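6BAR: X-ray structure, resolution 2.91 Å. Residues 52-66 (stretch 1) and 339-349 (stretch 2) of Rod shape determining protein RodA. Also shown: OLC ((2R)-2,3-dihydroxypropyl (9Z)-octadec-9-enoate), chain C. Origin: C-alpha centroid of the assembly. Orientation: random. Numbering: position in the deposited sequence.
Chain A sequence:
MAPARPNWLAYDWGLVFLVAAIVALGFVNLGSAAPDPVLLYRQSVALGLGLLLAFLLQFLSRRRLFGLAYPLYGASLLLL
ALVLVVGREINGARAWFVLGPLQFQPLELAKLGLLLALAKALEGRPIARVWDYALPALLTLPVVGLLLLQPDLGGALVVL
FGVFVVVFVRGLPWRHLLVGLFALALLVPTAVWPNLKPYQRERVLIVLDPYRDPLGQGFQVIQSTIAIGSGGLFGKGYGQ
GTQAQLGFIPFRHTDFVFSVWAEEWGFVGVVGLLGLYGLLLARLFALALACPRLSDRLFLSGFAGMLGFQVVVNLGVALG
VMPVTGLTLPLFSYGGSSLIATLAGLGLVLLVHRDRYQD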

ATOM      1  N   LEU A  52       4.516  16.549   1.756  1.00 77.54           N
ATOM      2  CA  LEU A  52       5.817  17.022   2.204  1.00 68.96           C
ATOM      3  C   LEU A  52       6.830  15.888   2.267  1.00 84.52           C
ATOM      4  O   LEU A  52       7.974  16.047   1.836  1.00 96.67           O
ATOM      5  CB  LEU A  52       5.687  17.693   3.564  1.00 84.02           C
ATOM      6  CG  LEU A  52       7.007  18.179   4.154  1.00 96.97           C
ATOM      7  CD1 LEU A  52       7.712  19.140   3.201  1.00 74.29           C
ATOM      8  CD2 LEU A  52       6.724  18.841   5.482  1.00103.90           C
ATOM      9  N   LEU A  53       6.428  14.734   2.803  1.00 90.02           N
ATOM     10  CA  LEU A  53       7.338  13.598   2.901  1.00 87.43           C
ATOM     11  C   LEU A  53       7.675  13.041   1.527  1.00 90.80           C
ATOM     12  O   LEU A  53       8.826  12.675   1.259  1.00 82.23           O
ATOM     13  CB  LEU A  53       6.722  12.508   3.775  1.00 76.51           C
ATOM     14  CG  LEU A  53       7.543  11.225   3.821  1.00 80.79           C
ATOM     15  CD1 LEU A  53       8.900  11.506   4.445  1.00 85.77           C
ATOM     16  CD2 LEU A  53       6.802  10.147   4.584  1.00 80.91           C
ATOM     17  N   ALA A  54       6.679  12.967   0.644  1.00 74.83           N
ATOM     18  CA  ALA A  54       6.921  12.471  -0.700  1.00 74.55           C
ATOM     19  C   ALA A  54       7.806  13.425  -1.490  1.00 90.68           C
ATOM     20  O   ALA A  54       8.550  12.994  -2.378  1.00 80.92           O
ATOM     21  CB  ALA A  54       5.587  12.247  -1.411  1.00 61.29           C
ATOM     22  N   PHE A  55       7.750  14.719  -1.182  1.00 91.28           N
ATOM     23  CA  PHE A  55       8.688  15.653  -1.787  1.00 83.31           C
ATOM     24  C   PHE A  55      10.084  15.482  -1.194  1.00 86.24           C
ATOM     25  O   PHE A  55      11.065  15.385  -1.936  1.00 89.33           O
ATOM     26  CB  PHE A  55       8.187  17.097  -1.619  1.00 92.87           C
ATOM     27  CG  PHE A  55       9.125  18.137  -2.184  1.00116.30           C
ATOM     28  CD1 PHE A  55       9.100  18.458  -3.535  1.00117.96           C
ATOM     29  CD2 PHE A  55      10.036  18.787  -1.363  1.00116.03           C
ATOM     30  CE1 PHE A  55       9.969  19.407  -4.055  1.00112.28           C
ATOM     31  CE2 PHE A  55      10.908  19.735  -1.878  1.00116.35           C
ATOM     32  CZ  PHE A  55      10.874  20.045  -3.224  1.00109.48           C
ATOM     33  N   LEU A  56      10.195  15.430   0.138  1.00 86.51           N
ATOM     34  CA  LEU A  56      11.498  15.232   0.767  1.00 90.29           C
ATOM     35  C   LEU A  56      12.196  13.996   0.216  1.00 92.19           C
ATOM     36  O   LEU A  56      13.409  14.014  -0.013  1.00 84.03           O
ATOM     37  CB  LEU A  56      11.354  15.122   2.288  1.00 95.75           C
ATOM     38  CG  LEU A  56      10.871  16.354   3.066  1.00110.12           C
ATOM     39  CD1 LEU A  56      10.649  16.030   4.543  1.00113.78           C
ATOM     40  CD2 LEU A  56      11.828  17.531   2.907  1.00 90.23           C
ATOM     41  N   LEU A  57      11.445  12.920  -0.027  1.00 92.36           N
ATOM     42  CA  LEU A  57      12.073  11.706  -0.534  1.00 83.63           C
ATOM     43  C   LEU A  57      12.566  11.847  -1.967  1.00 85.80           C
ATOM     44  O   LEU A  57      13.262  10.947  -2.453  1.00 83.23           O
ATOM     45  CB  LEU A  57      11.108  10.530  -0.421  1.00 71.48           C
ATOM     46  CG  LEU A  57      10.775  10.217   1.032  1.00 77.30           C
ATOM     47  CD1 LEU A  57       9.582   9.300   1.106  1.00 93.43           C
ATOM     48  CD2 LEU A  57      11.974   9.611   1.736  1.00 58.28           C
ATOM     49  N   GLN A  58      12.244  12.949  -2.647  1.00 78.47           N
ATOM     50  CA  GLN A  58      12.778  13.179  -3.980  1.00 83.97           C
ATOM     51  C   GLN A  58      14.243  13.607  -3.965  1.00101.71           C
ATOM     52  O   GLN A  58      14.894  13.558  -5.014  1.00113.36           O
ATOM     53  CB  GLN A  58      11.935  14.225  -4.712  1.00 79.99           C
ATOM     54  CG  GLN A  58      10.485  13.807  -4.925  1.00 86.38           C
ATOM     55  CD  GLN A  58      10.358  12.508  -5.690  1.00 72.28           C
ATOM     56  OE1 GLN A  58      11.019  12.313  -6.709  1.00 97.59           O
ATOM     57  NE2 GLN A  58       9.509  11.611  -5.203  1.00 65.45           N
ATOM     58  N   PHE A  59      14.784  14.017  -2.815  1.00 94.28           N
ATOM     59  CA  PHE A  59      16.212  14.311  -2.724  1.00 85.90           C
ATOM     60  C   PHE A  59      16.991  13.033  -2.440  1.00 94.77           C
ATOM     61  O   PHE A  59      18.027  13.063  -1.763  1.00105.80           O
ATOM     62  CB  PHE A  59      16.509  15.355  -1.641  1.00 80.62           C
ATOM     63  CG  PHE A  59      16.126  16.762  -2.018  1.00 89.45           C
ATOM     64  CD1 PHE A  59      15.623  17.054  -3.278  1.00101.76           C
ATOM     65  CD2 PHE A  59      16.282  17.795  -1.107  1.00 88.46           C
ATOM     66  CE1 PHE A  59      15.272  18.347  -3.618  1.00102.11           C
ATOM     67  CE2 PHE A  59      15.935  19.087  -1.438  1.00 95.16           C
ATOM     68  CZ  PHE A  59      15.429  19.364  -2.697  1.00113.84           C
ATOM     69  N   LEU A  60      16.496  11.909  -2.950  1.00 94.23           N
ATOM     70  CA  LEU A  60      17.080  10.599  -2.696  1.00104.12           C
ATOM     71  C   LEU A  60      17.244   9.883  -4.026  1.00 87.84           C
ATOM     72  O   LEU A  60      16.263   9.674  -4.746  1.00 86.01           O
ATOM     73  CB  LEU A  60      16.201   9.782  -1.743  1.00100.83           C
ATOM     74  CG  LEU A  60      16.763   8.482  -1.169  1.00 94.35           C
ATOM     75  CD1 LEU A  60      17.809   8.763  -0.094  1.00 84.49           C
ATOM     76  CD2 LEU A  60      15.624   7.649  -0.620  1.00 86.52           C
ATOM     77  N   SER A  61      18.480   9.530  -4.357  1.00 88.95           N
ATOM     78  CA  SER A  61      18.754   8.750  -5.550  1.00 84.32           C
ATOM     79  C   SER A  61      18.235   7.325  -5.394  1.00102.54           C
ATOM     80  O   SER A  61      18.062   6.810  -4.285  1.00108.43           O
ATOM     81  CB  SER A  61      20.249   8.709  -5.820  1.00 84.75           C
ATOM     82  OG  SER A  61      20.902   8.073  -4.732  1.00 94.77           O
ATOM     83  N   ARG A  62      18.014   6.672  -6.534  1.00 99.20           N
ATOM     84  CA  ARG A  62      17.603   5.274  -6.494  1.00 87.27           C
ATOM     85  C   ARG A  62      18.733   4.364  -6.027  1.00101.29           C
ATOM     86  O   ARG A  62      18.471   3.325  -5.407  1.00109.04           O
ATOM     87  CB  ARG A  62      17.107   4.826  -7.865  1.00 81.13           C
ATOM     88  CG  ARG A  62      16.646   3.397  -7.874  1.00 71.72           C
ATOM     89  CD  ARG A  62      16.974   2.719  -9.165  1.00 75.91           C
ATOM     90  NE  ARG A  62      16.842   1.269  -9.041  1.00 95.07           N
ATOM     91  CZ  ARG A  62      17.786   0.469  -8.552  1.00 96.99           C
ATOM     92  NH1 ARG A  62      17.581  -0.842  -8.480  1.00 86.51           N
ATOM     93  NH2 ARG A  62      18.938   0.976  -8.133  1.00105.52           N
ATOM     94  N   ARG A  63      19.988   4.724  -6.321  1.00100.89           N
ATOM     95  CA  ARG A  63      21.118   3.946  -5.821  1.00 94.81           C
ATOM     96  C   ARG A  63      21.095   3.877  -4.301  1.00106.09           C
ATOM     97  O   ARG A  63      21.223   2.794  -3.716  1.00111.70           O
ATOM     98  CB  ARG A  63      22.440   4.539  -6.314  1.00108.54           C
ATOM     99  CG  ARG A  63      23.054   3.813  -7.503  1.00116.91           C
ATOM    100  CD  ARG A  63      23.389   2.362  -7.162  1.00142.92           C
ATOM    101  NE  ARG A  63      24.311   2.256  -6.032  1.00142.31           N
ATOM    102  CZ  ARG A  63      24.758   1.107  -5.530  1.00149.13           C
ATOM    103  NH1 ARG A  63      25.593   1.117  -4.497  1.00139.46           N
ATOM    104  NH2 ARG A  63      24.374  -0.050  -6.055  1.00144.89           N
ATOM    105  N   ARG A  64      20.903   5.023  -3.639  1.00 90.51           N
ATOM    106  CA  ARG A  64      20.805   5.018  -2.182  1.00103.22           C
ATOM    107  C   ARG A  64      19.572   4.257  -1.714  1.00 89.40           C
ATOM    108  O   ARG A  64      19.640   3.491  -0.741  1.00 92.83           O
ATOM    109  CB  ARG A  64      20.791   6.449  -1.648  1.00 95.36           C
ATOM    110  CG  ARG A  64      22.126   7.142  -1.783  1.00103.75           C
ATOM    111  CD  ARG A  64      22.160   8.424  -0.994  1.00107.00           C
ATOM    112  NE  ARG A  64      23.361   9.197  -1.284  1.00126.48           N
ATOM    113  CZ  ARG A  64      23.678  10.333  -0.674  1.00127.88           C
ATOM    114  NH1 ARG A  64      22.882  10.826   0.265  1.00116.83           N
ATOM    115  NH2 ARG A  64      24.790  10.975  -1.003  1.00140.32           N
ATOM    116  N   LEU A  65      18.444   4.440  -2.408  1.00 76.32           N
ATOM    117  CA  LEU A  65      17.198   3.786  -2.018  1.00 82.32           C
ATOM    118  C   LEU A  65      17.343   2.269  -2.006  1.00 80.79           C
ATOM    119  O   LEU A  65      16.887   1.600  -1.073  1.00 96.16           O
ATOM    120  CB  LEU A  65      16.063   4.206  -2.955  1.00 95.40           C
ATOM    121  CG  LEU A  65      14.675   3.649  -2.604  1.00 94.47           C
ATOM    122  CD1 LEU A  65      14.273   4.095  -1.213  1.00 91.20           C
ATOM    123  CD2 LEU A  65      13.610   4.054  -3.616  1.00 76.23           C
ATOM    124  N   PHE A  66      17.966   1.699  -3.035  1.00 63.57           N
ATOM    125  CA  PHE A  66      18.181   0.257  -3.016  1.00 64.86           C
ATOM    126  C   PHE A  66      19.392  -0.148  -2.187  1.00 87.13           C
ATOM    127  O   PHE A  66      19.530  -1.332  -1.863  1.00 94.66           O
ATOM    128  CB  PHE A  66      18.310  -0.292  -4.435  1.00 59.23           C
ATOM    129  CG  PHE A  66      16.997  -0.651  -5.061  1.00 67.06           C
ATOM    130  CD1 PHE A  66      16.163   0.338  -5.554  1.00 74.81           C
ATOM    131  CD2 PHE A  66      16.589  -1.976  -5.154  1.00 79.99           C
ATOM    132  CE1 PHE A  66      14.946   0.022  -6.137  1.00 72.44           C
ATOM    133  CE2 PHE A  66      15.368  -2.303  -5.737  1.00 82.70           C
ATOM    134  CZ  PHE A  66      14.546  -1.301  -6.230  1.00 72.62           C
TER
HETATM  135  C10 OLC C 402       8.031   5.007   4.789  1.00 98.68           C
HETATM  136  C9  OLC C 402       6.715   5.267   4.923  1.00 87.79           C
HETATM  137  C8  OLC C 402       5.991   4.904   6.203  1.00 81.75           C
HETATM  138  C24 OLC C 402      -1.377  11.800  12.247  1.00100.32           C
HETATM  139  C7  OLC C 402       4.892   5.911   6.477  1.00 92.41           C
HETATM  140  C6  OLC C 402       4.572   5.926   7.958  1.00101.90           C
HETATM  141  C5  OLC C 402       3.091   5.712   8.189  1.00 94.13           C
HETATM  142  C4  OLC C 402       2.661   6.462   9.433  1.00 98.60           C
HETATM  143  C3  OLC C 402       2.984   7.937   9.286  1.00118.53           C
HETATM  144  C2  OLC C 402       2.078   8.753  10.188  1.00112.21           C
HETATM  145  C21 OLC C 402       0.847  10.735  11.876  1.00120.91           C
HETATM  146  C1  OLC C 402       2.846   9.837  10.920  1.00109.51           C
HETATM  147  C22 OLC C 402       0.072  12.040  11.882  1.00120.45           C
HETATM  148  O19 OLC C 402       4.048   9.736  11.086  1.00110.82           O
HETATM  149  O25 OLC C 402      -2.196  12.737  11.581  1.00 96.18           O
HETATM  150  O23 OLC C 402       0.641  12.927  12.816  1.00127.91           O
HETATM  151  O20 OLC C 402       2.164  10.970  11.409  1.00120.70           O
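Stretch 2, residues 339-349: LIATLAGLGLV

Stretch 2 is helical throughout, from Leu339 to Val349, and the helix runs on beyond both ends. Its i to i+4 backbone bonds are regular, such as Gly347 N to Leu343 O at 2.8 Å and Leu348 N to Ala344 O at 2.9 Å. It lies beside the first helix of stretch 1, which enters from earlier in the chain and includes Leu53 and Ala54. The two helices run in nearly the same direction, with an angle of 22° between them and a signed crossing angle of -22°. Their axes come within 8.1 Å.

The backbones are nearest at a pair of small residues. The CA atoms of Ala54 and Gly347 are 4.7 Å apart. Gly347 has no side chain, and this leaves a hollow in the surface of stretch 2. Ala54 is the bump that meets it. Its CB points toward stretch 2, lying 4.3 Å from Gly347 CA and 3.5 Å from Leu343 O, one turn earlier. The fit is close. A CB placed ideally on Gly347 would point toward stretch 1 and come only 3.1 Å from Ala54 CB, which is too tight for two carbons.

The rest of the contact is built around this point. Leu53 points toward stretch 2 with chi1 t and chi2 p. Its CD2 lies 3.6 Å from Ala344 CB and 4.2 Å from Ile340 CG2. Ala344 is a low point on the helix, so the leucine methyl can settle close to it. Leu57, one turn after Leu53, approaches the same alanine, with 4.2 Å between Leu57 CD1 and Ala344 CB. That methyl is closer still to Leu348, at 3.5 Å from Leu57 CD1 to Leu348 CD1.

Leu348 is the largest bump offered by stretch 2 and has the most area covered by the other stretch. Its CA-to-CB bond points sideways, but the end of the side chain comes nearer to stretch 1. It reaches between Leu57 and Leu65. Leu65 lies in the second helix of stretch 1, after the chain has turned, and Leu65 CD2 is 4.0 Å from Leu348 CG. Ser61 caps this second helix, its OG accepting from Arg64 N at 3.2 Å.

One polar contact joins the stretches. The CA-to-CB bond of Gln58 points sideways, but its end comes nearer to stretch 2, and NE2 donates to Gly347 O at 3.1 Å. The same nitrogen donates to Ala54 O in its own stretch at 3.3 Å. The amide thus links backbone carbonyls from both members of the closest pair. Gln58 OE1 is hydrogen-bonded elsewhere in the structure.

Ala341 and Val349 point away from stretch 1, and Gly345 would direct a CB the same way. The lipid OLC also packs on stretch 2, with Ala341 CB 3.7 Å from OLC C7. It reaches Ala344 as well, where Ala344 CB is 3.9 Å from OLC C9. This alanine therefore contacts both the lipid and the leucines of stretch 1.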

ATOM      1  N   LEU A 339      -2.961   7.487   4.350  1.00 93.00           N
ATOM      2  CA  LEU A 339      -2.708   8.528   3.362  1.00 82.41           C
ATOM      3  C   LEU A 339      -1.223   8.858   3.272  1.00 82.09           C
ATOM      4  O   LEU A 339      -0.638   8.857   2.182  1.00 86.65           O
ATOM      5  CB  LEU A 339      -3.502   9.777   3.722  1.00 79.56           C
ATOM      6  CG  LEU A 339      -3.513  10.834   2.637  1.00 72.86           C
ATOM      7  CD1 LEU A 339      -4.317  10.312   1.460  1.00 82.54           C
ATOM      8  CD2 LEU A 339      -4.112  12.102   3.193  1.00 77.36           C
ATOM      9  N   ILE A 340      -0.600   9.161   4.417  1.00 84.13           N
ATOM     10  CA  ILE A 340       0.811   9.534   4.413  1.00 75.51           C
ATOM     11  C   ILE A 340       1.665   8.408   3.842  1.00 85.43           C
ATOM     12  O   ILE A 340       2.556   8.647   3.020  1.00 96.67           O
ATOM     13  CB  ILE A 340       1.264   9.930   5.829  1.00 73.44           C
ATOM     14  CG1 ILE A 340       0.667  11.283   6.212  1.00 86.30           C
ATOM     15  CG2 ILE A 340       2.778   9.985   5.906  1.00 66.64           C
ATOM     16  CD1 ILE A 340       0.985  11.711   7.627  1.00 96.53           C
ATOM     17  N   ALA A 341       1.393   7.165   4.241  1.00 81.09           N
ATOM     18  CA  ALA A 341       2.211   6.046   3.789  1.00 79.21           C
ATOM     19  C   ALA A 341       2.006   5.764   2.307  1.00 87.60           C
ATOM     20  O   ALA A 341       2.961   5.424   1.598  1.00 82.15           O
ATOM     21  CB  ALA A 341       1.895   4.803   4.612  1.00 86.62           C
ATOM     22  N   THR A 342       0.771   5.889   1.815  1.00 81.16           N
ATOM     23  CA  THR A 342       0.533   5.706   0.389  1.00 88.72           C
ATOM     24  C   THR A 342       1.236   6.787  -0.413  1.00 84.12           C
ATOM     25  O   THR A 342       1.822   6.509  -1.464  1.00 79.90           O
ATOM     26  CB  THR A 342      -0.965   5.714   0.082  1.00 85.66           C
ATOM     27  OG1 THR A 342      -1.634   4.770   0.925  1.00 84.93           O
ATOM     28  CG2 THR A 342      -1.206   5.336  -1.374  1.00 86.01           C
ATOM     29  N   LEU A 343       1.200   8.025   0.075  1.00 76.20           N
ATOM     30  CA  LEU A 343       1.915   9.096  -0.605  1.00 73.74           C
ATOM     31  C   LEU A 343       3.420   8.852  -0.598  1.00 86.42           C
ATOM     32  O   LEU A 343       4.096   9.091  -1.602  1.00 76.01           O
ATOM     33  CB  LEU A 343       1.577  10.433   0.044  1.00 56.91           C
ATOM     34  CG  LEU A 343       0.149  10.850  -0.258  1.00 71.66           C
ATOM     35  CD1 LEU A 343      -0.039  12.287   0.152  1.00 87.80           C
ATOM     36  CD2 LEU A 343      -0.172  10.658  -1.736  1.00 49.74           C
ATOM     37  N   ALA A 344       3.965   8.377   0.521  1.00 89.06           N
ATOM     38  CA  ALA A 344       5.399   8.113   0.585  1.00 78.04           C
ATOM     39  C   ALA A 344       5.797   6.998  -0.371  1.00 71.67           C
ATOM     40  O   ALA A 344       6.805   7.107  -1.082  1.00 90.78           O
ATOM     41  CB  ALA A 344       5.804   7.762   2.015  1.00 97.53           C
ATOM     42  N   GLY A 345       5.027   5.914  -0.396  1.00 81.93           N
ATOM     43  CA  GLY A 345       5.306   4.852  -1.345  1.00 74.68           C
ATOM     44  C   GLY A 345       5.189   5.316  -2.783  1.00 80.78           C
ATOM     45  O   GLY A 345       5.979   4.915  -3.642  1.00 91.27           O
ATOM     46  N   LEU A 346       4.202   6.170  -3.071  1.00 76.34           N
ATOM     47  CA  LEU A 346       4.091   6.708  -4.422  1.00 76.72           C
ATOM     48  C   LEU A 346       5.258   7.631  -4.751  1.00 82.21           C
ATOM     49  O   LEU A 346       5.715   7.659  -5.895  1.00 88.92           O
ATOM     50  CB  LEU A 346       2.748   7.419  -4.596  1.00 75.97           C
ATOM     51  CG  LEU A 346       1.555   6.455  -4.587  1.00 81.65           C
ATOM     52  CD1 LEU A 346       0.254   7.186  -4.279  1.00 81.82           C
ATOM     53  CD2 LEU A 346       1.458   5.703  -5.905  1.00 55.21           C
ATOM     54  N   GLY A 347       5.778   8.360  -3.764  1.00 80.42           N
ATOM     55  CA  GLY A 347       6.982   9.146  -3.994  1.00 75.85           C
ATOM     56  C   GLY A 347       8.187   8.280  -4.311  1.00 84.58           C
ATOM     57  O   GLY A 347       8.975   8.592  -5.212  1.00 82.90           O
ATOM     58  N   LEU A 348       8.349   7.181  -3.573  1.00 79.77           N
ATOM     59  CA  LEU A 348       9.410   6.226  -3.881  1.00 71.20           C
ATOM     60  C   LEU A 348       9.266   5.686  -5.301  1.00 79.26           C
ATOM     61  O   LEU A 348      10.240   5.636  -6.063  1.00 82.07           O
ATOM     62  CB  LEU A 348       9.402   5.078  -2.873  1.00 67.96           C
ATOM     63  CG  LEU A 348      10.305   5.189  -1.647  1.00 83.24           C
ATOM     64  CD1 LEU A 348      10.154   6.540  -0.974  1.00 71.28           C
ATOM     65  CD2 LEU A 348      10.001   4.070  -0.663  1.00 79.88           C
ATOM     66  N   VAL A 349       8.058   5.255  -5.670  1.00 76.39           N
ATOM     67  CA  VAL A 349       7.893   4.691  -7.004  1.00 83.42           C
ATOM     68  C   VAL A 349       8.178   5.755  -8.066  1.00 83.74           C
ATOM     69  O   VAL A 349       8.784   5.463  -9.107  1.00 80.79           O
ATOM     70  CB  VAL A 349       6.496   4.044  -7.152  1.00 89.44           C
ATOM     71  CG1 VAL A 349       5.410   5.065  -7.404  1.00 86.05           C
ATOM     72  CG2 VAL A 349       6.494   3.011  -8.258  1.00 99.77           C
TER